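Local coordinates for calcium homeostasis modulator protein 5 (Homo sapiens, PDB 7D60) that assembles into undecameric, cone-shaped large-pore channels of the CALHM family that span the membrane, with gating and ion conductance likely regulated by membrane lipids, at the interface of chains A and B. Numbering follows the deposited sequence. Chains: chain A/B, Calcium homeostasis modulator protein 5.

Contact 1: the interface of chains A and B. Residues chain A 176-177, 180-181, 184; chain B 38, 40, 42, 50, 54.
B:Tyr50 reaches from helix 47-68 of one subunit to the side of helix 168-203 of the next, where A:Gln180 and A:Ala177 receive it. The polar contact lies at the tip of the ring: the phenol OH of B:Tyr50 donates a hydrogen bond to the side-chain amide oxygen OE1 of A:Gln180, 2.7 Å away. The C=O...donor angle is 156° and the hydroxyl is slightly tilted from the carbonyl plane. OE1 sits in plane at the edge of the phenol, and the amide and ring planes are 18° apart, side by side and not stacked. The chain of A:Gln180, extended beyond CG, carries the amide out from helix 168-203 to the tip of the tyrosine. The other branch of the same amide, NE2, makes a weak hydrogen bond to the backbone O of B:Ala38 at 3.3 Å; the firm bond and, more weakly, this second one would tend to fix which way the amide faces. Apolar contact flanks the phenol: the methyl CB of A:Ala177 lies 3.8 Å from CD2 of B:Tyr50. A phenylalanine in place of B:Tyr50 would probably keep this methyl contact but leave OE1 of A:Gln180 without its hydroxyl donor and the amide freer to turn.

The aromatic pair is edge-to-face. A:Trp184 directs the NE1 corner of its indole at one face of B:Phe54, 3.7 Å above the plane and offset toward the rim; the ring planes stand 77° apart. At the opposite end of the patch, A:Gln176 crosses B:Lys40 at about a right angle, its amide OE1 3.4 Å from the lysine methylene CG. CG and CD are the nearer lysine atoms, with the amino nitrogen NZ farther off. Within the undecamer, the patch joins S4 of one subunit to S2 and the extracellular segment just after S1 of its neighbour, toward the extracellular side of the membrane.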
loop_
_atom_site.group_PDB
_atom_site.type_symbol
_atom_site.label_atom_id
_atom_site.label_comp_id
_atom_site.label_asym_id
_atom_site.label_seq_id
_atom_site.Cartn_x
_atom_site.Cartn_y
_atom_site.Cartn_z
ATOM N N GLN A 176 15.154 -34.456 35.100
ATOM C CA GLN A 176 14.592 -34.011 33.836
ATOM C C GLN A 176 14.836 -35.010 32.716
ATOM O O GLN A 176 14.153 -34.956 31.691
ATOM C CB GLN A 176 15.187 -32.648 33.483
ATOM C CG GLN A 176 14.419 -31.802 32.492
ATOM C CD GLN A 176 15.075 -31.767 31.129
ATOM O OE1 GLN A 176 16.245 -32.112 30.981
ATOM N NE2 GLN A 176 14.329 -31.323 30.126
ATOM N N ALA A 177 15.785 -35.926 32.891
ATOM C CA ALA A 177 16.053 -36.971 31.918
ATOM C C ALA A 177 15.342 -38.275 32.232
ATOM O O ALA A 177 15.145 -39.084 31.325
ATOM C CB ALA A 177 17.558 -37.236 31.823
ATOM N N GLN A 180 11.828 -37.744 30.529
ATOM C CA GLN A 180 11.802 -37.808 29.078
ATOM C C GLN A 180 11.967 -39.228 28.559
ATOM O O GLN A 180 11.593 -39.502 27.421
ATOM C CB GLN A 180 12.879 -36.901 28.502
ATOM C CG GLN A 180 12.554 -35.446 28.659
ATOM C CD GLN A 180 13.587 -34.553 28.041
ATOM O OE1 GLN A 180 14.776 -34.828 28.110
ATOM N NE2 GLN A 180 13.140 -33.474 27.427
ATOM N N ILE A 181 12.511 -40.134 29.367
ATOM C CA ILE A 181 12.558 -41.536 28.982
ATOM C C ILE A 181 11.185 -42.173 29.150
ATOM O O ILE A 181 10.741 -42.958 28.305
ATOM C CB ILE A 181 13.654 -42.258 29.790
ATOM C CG1 ILE A 181 15.032 -41.816 29.307
ATOM C CG2 ILE A 181 13.545 -43.761 29.687
ATOM C CD1 ILE A 181 16.148 -42.240 30.211
ATOM N N TRP A 184 8.860 -41.216 26.228
ATOM C CA TRP A 184 9.012 -41.996 25.009
ATOM C C TRP A 184 8.548 -43.432 25.175
ATOM O O TRP A 184 8.197 -44.067 24.181
ATOM C CB TRP A 184 10.466 -41.988 24.535
ATOM C CG TRP A 184 10.895 -40.718 23.883
ATOM C CD1 TRP A 184 11.845 -39.859 24.330
ATOM C CD2 TRP A 184 10.400 -40.163 22.659
ATOM N NE1 TRP A 184 11.969 -38.799 23.475
ATOM C CE2 TRP A 184 11.094 -38.963 22.438
ATOM C CE3 TRP A 184 9.438 -40.564 21.730
ATOM C CZ2 TRP A 184 10.855 -38.160 21.332
ATOM C CZ3 TRP A 184 9.203 -39.766 20.637
ATOM C CH2 TRP A 184 9.906 -38.578 20.446
ATOM N N ALA B 38 14.640 -29.593 23.271
ATOM C CA ALA B 38 14.314 -30.621 24.254
ATOM C C ALA B 38 15.518 -31.413 24.742
ATOM O O ALA B 38 15.551 -31.810 25.907
ATOM C CB ALA B 38 13.280 -31.589 23.679
ATOM N N LYS B 40 18.930 -32.250 26.277
ATOM C CA LYS B 40 20.060 -31.774 27.061
ATOM C C LYS B 40 20.617 -32.951 27.843
ATOM O O LYS B 40 19.945 -33.504 28.716
ATOM C CB LYS B 40 19.672 -30.601 27.970
ATOM C CG LYS B 40 18.352 -30.726 28.705
ATOM C CD LYS B 40 18.024 -29.439 29.430
ATOM C CE LYS B 40 17.634 -28.349 28.448
ATOM N NZ LYS B 40 16.352 -28.655 27.755
ATOM N N PRO B 42 22.478 -35.430 30.265
ATOM C CA PRO B 42 22.969 -35.465 31.638
ATOM C C PRO B 42 24.425 -35.918 31.632
ATOM O O PRO B 42 25.027 -36.173 30.596
ATOM C CB PRO B 42 22.057 -36.489 32.305
ATOM C CG PRO B 42 21.733 -37.427 31.227
ATOM C CD PRO B 42 21.708 -36.640 29.945
ATOM N N TYR B 50 19.753 -42.630 27.658
ATOM C CA TYR B 50 19.103 -41.380 27.286
ATOM C C TYR B 50 19.345 -41.017 25.827
ATOM O O TYR B 50 18.428 -40.552 25.144
ATOM C CB TYR B 50 19.588 -40.259 28.197
ATOM C CG TYR B 50 18.970 -38.919 27.921
ATOM C CD1 TYR B 50 19.696 -37.917 27.313
ATOM C CD2 TYR B 50 17.664 -38.653 28.278
ATOM C CE1 TYR B 50 19.141 -36.691 27.075
ATOM C CE2 TYR B 50 17.098 -37.427 28.034
ATOM C CZ TYR B 50 17.843 -36.452 27.430
ATOM O OH TYR B 50 17.289 -35.226 27.181
ATOM N N PHE B 54 16.433 -41.265 22.212
ATOM C CA PHE B 54 16.159 -40.181 21.276
ATOM C C PHE B 54 16.547 -40.518 19.841
ATOM O O PHE B 54 16.160 -39.789 18.927
ATOM C CB PHE B 54 16.896 -38.918 21.704
ATOM C CG PHE B 54 16.089 -37.997 22.561
ATOM C CD1 PHE B 54 15.939 -38.241 23.913
ATOM C CD2 PHE B 54 15.503 -36.871 22.018
ATOM C CE1 PHE B 54 15.211 -37.389 24.700
ATOM C CE2 PHE B 54 14.776 -36.016 22.800
ATOM C CZ PHE B 54 14.629 -36.274 24.143
#

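Contact 2: the interface of chains A and B. Residues chain A 205-209, 211; chain B 78-79, 82, 86, 263, 266.
The carboxylate of B:Glu263 is met by A:Ser208 from above its plane: the serine hydroxyl OG donates to OE1 at 2.5 Å, 43° out of that plane. At the other carboxylate oxygen, OE2, the backbone N of A:Ser208 makes a weak hydrogen bond of 3.3 Å.

The hydroxyl of A:Ser208 is also an acceptor. NZ of B:Lys86, at the tip of a chain extended beyond CG, donates to this OG at 3.0 Å. The same NZ forms a salt bridge within chain B to OE1 of B:Glu263, 3.1 Å away, and the lysine is likely to offset the carboxylate's charge beside the serine. A:Ser208 OG lies beside its own backbone N, anti to the carbonyl carbon (chi1 -81°), which turns the hydroxyl toward both charged groups. Its CB packs against CB of B:Ser266 at 3.8 Å.

B:Thr78 and B:Gly79 cover the backbone of A:Val207 and A:Ser208. Earlier in the linker, the OG of A:Ser205 donates to the backbone O of A:Val207 and accepts from its N, which would hold the linker's backbone in shape. CG2 of B:Val82 touches the backbone O of A:Ser205. The site joins the cytoplasmic linker after helix 168-203 and the first turn of helix 209-246 of one subunit to the 78-86 segment, the end of helix 259-264 and the residues just after it of the next.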
loop_
_atom_site.group_PDB
_atom_site.type_symbol
_atom_site.label_atom_id
_atom_site.label_comp_id
_atom_site.label_asym_id
_atom_site.label_seq_id
_atom_site.Cartn_x
_atom_site.Cartn_y
_atom_site.Cartn_z
ATOM N N SER A 205 -13.451 -58.870 10.606
ATOM C CA SER A 205 -14.639 -58.273 10.023
ATOM C C SER A 205 -15.430 -59.304 9.226
ATOM O O SER A 205 -14.890 -60.306 8.754
ATOM C CB SER A 205 -14.246 -57.103 9.130
ATOM O OG SER A 205 -15.295 -56.752 8.259
ATOM N N LYS A 206 -16.731 -59.050 9.088
ATOM C CA LYS A 206 -17.612 -59.980 8.394
ATOM C C LYS A 206 -17.596 -59.794 6.886
ATOM O O LYS A 206 -17.961 -60.719 6.157
ATOM C CB LYS A 206 -19.041 -59.830 8.905
ATOM C CG LYS A 206 -19.232 -60.284 10.328
ATOM C CD LYS A 206 -19.012 -61.772 10.443
ATOM C CE LYS A 206 -19.566 -62.308 11.746
ATOM N NZ LYS A 206 -18.537 -63.062 12.507
ATOM N N VAL A 207 -17.192 -58.625 6.406
ATOM C CA VAL A 207 -17.176 -58.319 4.988
ATOM C C VAL A 207 -15.738 -58.051 4.565
ATOM O O VAL A 207 -14.863 -57.778 5.387
ATOM C CB VAL A 207 -18.085 -57.120 4.655
ATOM C CG1 VAL A 207 -19.501 -57.417 5.055
ATOM C CG2 VAL A 207 -17.610 -55.882 5.360
ATOM N N SER A 208 -15.499 -58.134 3.265
ATOM C CA SER A 208 -14.179 -57.880 2.714
ATOM C C SER A 208 -14.006 -56.384 2.478
ATOM O O SER A 208 -14.815 -55.573 2.922
ATOM C CB SER A 208 -13.971 -58.694 1.446
ATOM O OG SER A 208 -13.602 -60.019 1.769
ATOM N N TYR A 209 -12.940 -56.003 1.778
ATOM C CA TYR A 209 -12.597 -54.591 1.667
ATOM C C TYR A 209 -13.564 -53.834 0.770
ATOM O O TYR A 209 -13.845 -52.658 1.019
ATOM C CB TYR A 209 -11.169 -54.432 1.144
ATOM C CG TYR A 209 -10.783 -52.994 0.920
ATOM C CD1 TYR A 209 -10.472 -52.169 1.995
ATOM C CD2 TYR A 209 -10.761 -52.443 -0.358
ATOM C CE1 TYR A 209 -10.135 -50.845 1.808
ATOM C CE2 TYR A 209 -10.441 -51.114 -0.554
ATOM C CZ TYR A 209 -10.119 -50.325 0.533
ATOM O OH TYR A 209 -9.784 -49.006 0.344
ATOM N N GLN A 211 -16.860 -54.511 -0.015
ATOM C CA GLN A 211 -18.190 -54.347 0.551
ATOM C C GLN A 211 -18.181 -53.389 1.733
ATOM O O GLN A 211 -19.184 -52.723 1.993
ATOM C CB GLN A 211 -18.747 -55.700 0.970
ATOM C CG GLN A 211 -20.238 -55.737 1.063
ATOM C CD GLN A 211 -20.760 -57.109 1.375
ATOM O OE1 GLN A 211 -19.998 -58.061 1.489
ATOM N NE2 GLN A 211 -22.068 -57.224 1.517
ATOM N N THR B 78 -8.418 -57.021 5.488
ATOM C CA THR B 78 -9.802 -56.824 5.911
ATOM C C THR B 78 -10.646 -58.040 5.558
ATOM O O THR B 78 -10.751 -58.413 4.388
ATOM C CB THR B 78 -10.384 -55.576 5.264
ATOM O OG1 THR B 78 -9.553 -54.454 5.561
ATOM C CG2 THR B 78 -11.765 -55.310 5.786
ATOM N N GLY B 79 -11.237 -58.663 6.569
ATOM C CA GLY B 79 -12.018 -59.859 6.347
ATOM C C GLY B 79 -11.197 -61.111 6.180
ATOM O O GLY B 79 -11.624 -62.029 5.482
ATOM N N VAL B 82 -12.570 -64.712 7.709
ATOM C CA VAL B 82 -13.738 -65.349 7.110
ATOM C C VAL B 82 -13.315 -66.573 6.308
ATOM O O VAL B 82 -13.854 -67.672 6.483
ATOM C CB VAL B 82 -14.511 -64.339 6.240
ATOM C CG1 VAL B 82 -15.530 -65.044 5.367
ATOM C CG2 VAL B 82 -15.189 -63.306 7.111
ATOM N N LYS B 86 -8.270 -67.178 0.632
ATOM C CA LYS B 86 -8.280 -66.156 -0.404
ATOM C C LYS B 86 -7.078 -65.229 -0.318
ATOM O O LYS B 86 -6.915 -64.366 -1.186
ATOM C CB LYS B 86 -9.571 -65.341 -0.333
ATOM C CG LYS B 86 -9.614 -64.330 0.791
ATOM C CD LYS B 86 -11.005 -63.744 0.937
ATOM C CE LYS B 86 -11.279 -63.342 2.372
ATOM N NZ LYS B 86 -12.624 -62.734 2.520
ATOM N N GLU B 263 -17.115 -61.186 -2.350
ATOM C CA GLU B 263 -15.878 -61.738 -1.813
ATOM C C GLU B 263 -14.944 -62.231 -2.906
ATOM O O GLU B 263 -13.729 -62.265 -2.700
ATOM C CB GLU B 263 -16.182 -62.878 -0.843
ATOM C CG GLU B 263 -17.047 -62.488 0.339
ATOM C CD GLU B 263 -16.443 -61.386 1.195
ATOM O OE1 GLU B 263 -15.474 -61.668 1.929
ATOM O OE2 GLU B 263 -16.945 -60.240 1.144
ATOM N N SER B 266 -12.677 -59.384 -4.303
ATOM C CA SER B 266 -11.762 -58.785 -3.342
ATOM C C SER B 266 -10.501 -59.611 -3.139
ATOM O O SER B 266 -9.773 -59.391 -2.170
ATOM C CB SER B 266 -12.463 -58.572 -2.003
ATOM O OG SER B 266 -13.299 -57.435 -2.042
#

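Contacts 1 and 2 belong to the same subunit boundary, with their C-alpha centres about 44 Å apart, and share no residue. On chain A they are joined by helix 168-203: contact 1 uses its extracellular part, and contact 2 the linker that follows its cytoplasmic end and the start of helix 209-246. On chain B, contact 1 uses helices 15-38 and 47-68 and the stretch between them, whereas contact 2 uses cytoplasmic segments farther along the chain. Neighbouring subunits are thus tied near the extracellular face of the membrane and again on the cytoplasmic side. Two well-separated contacts along one boundary would be expected to restrain how they pivot against each other.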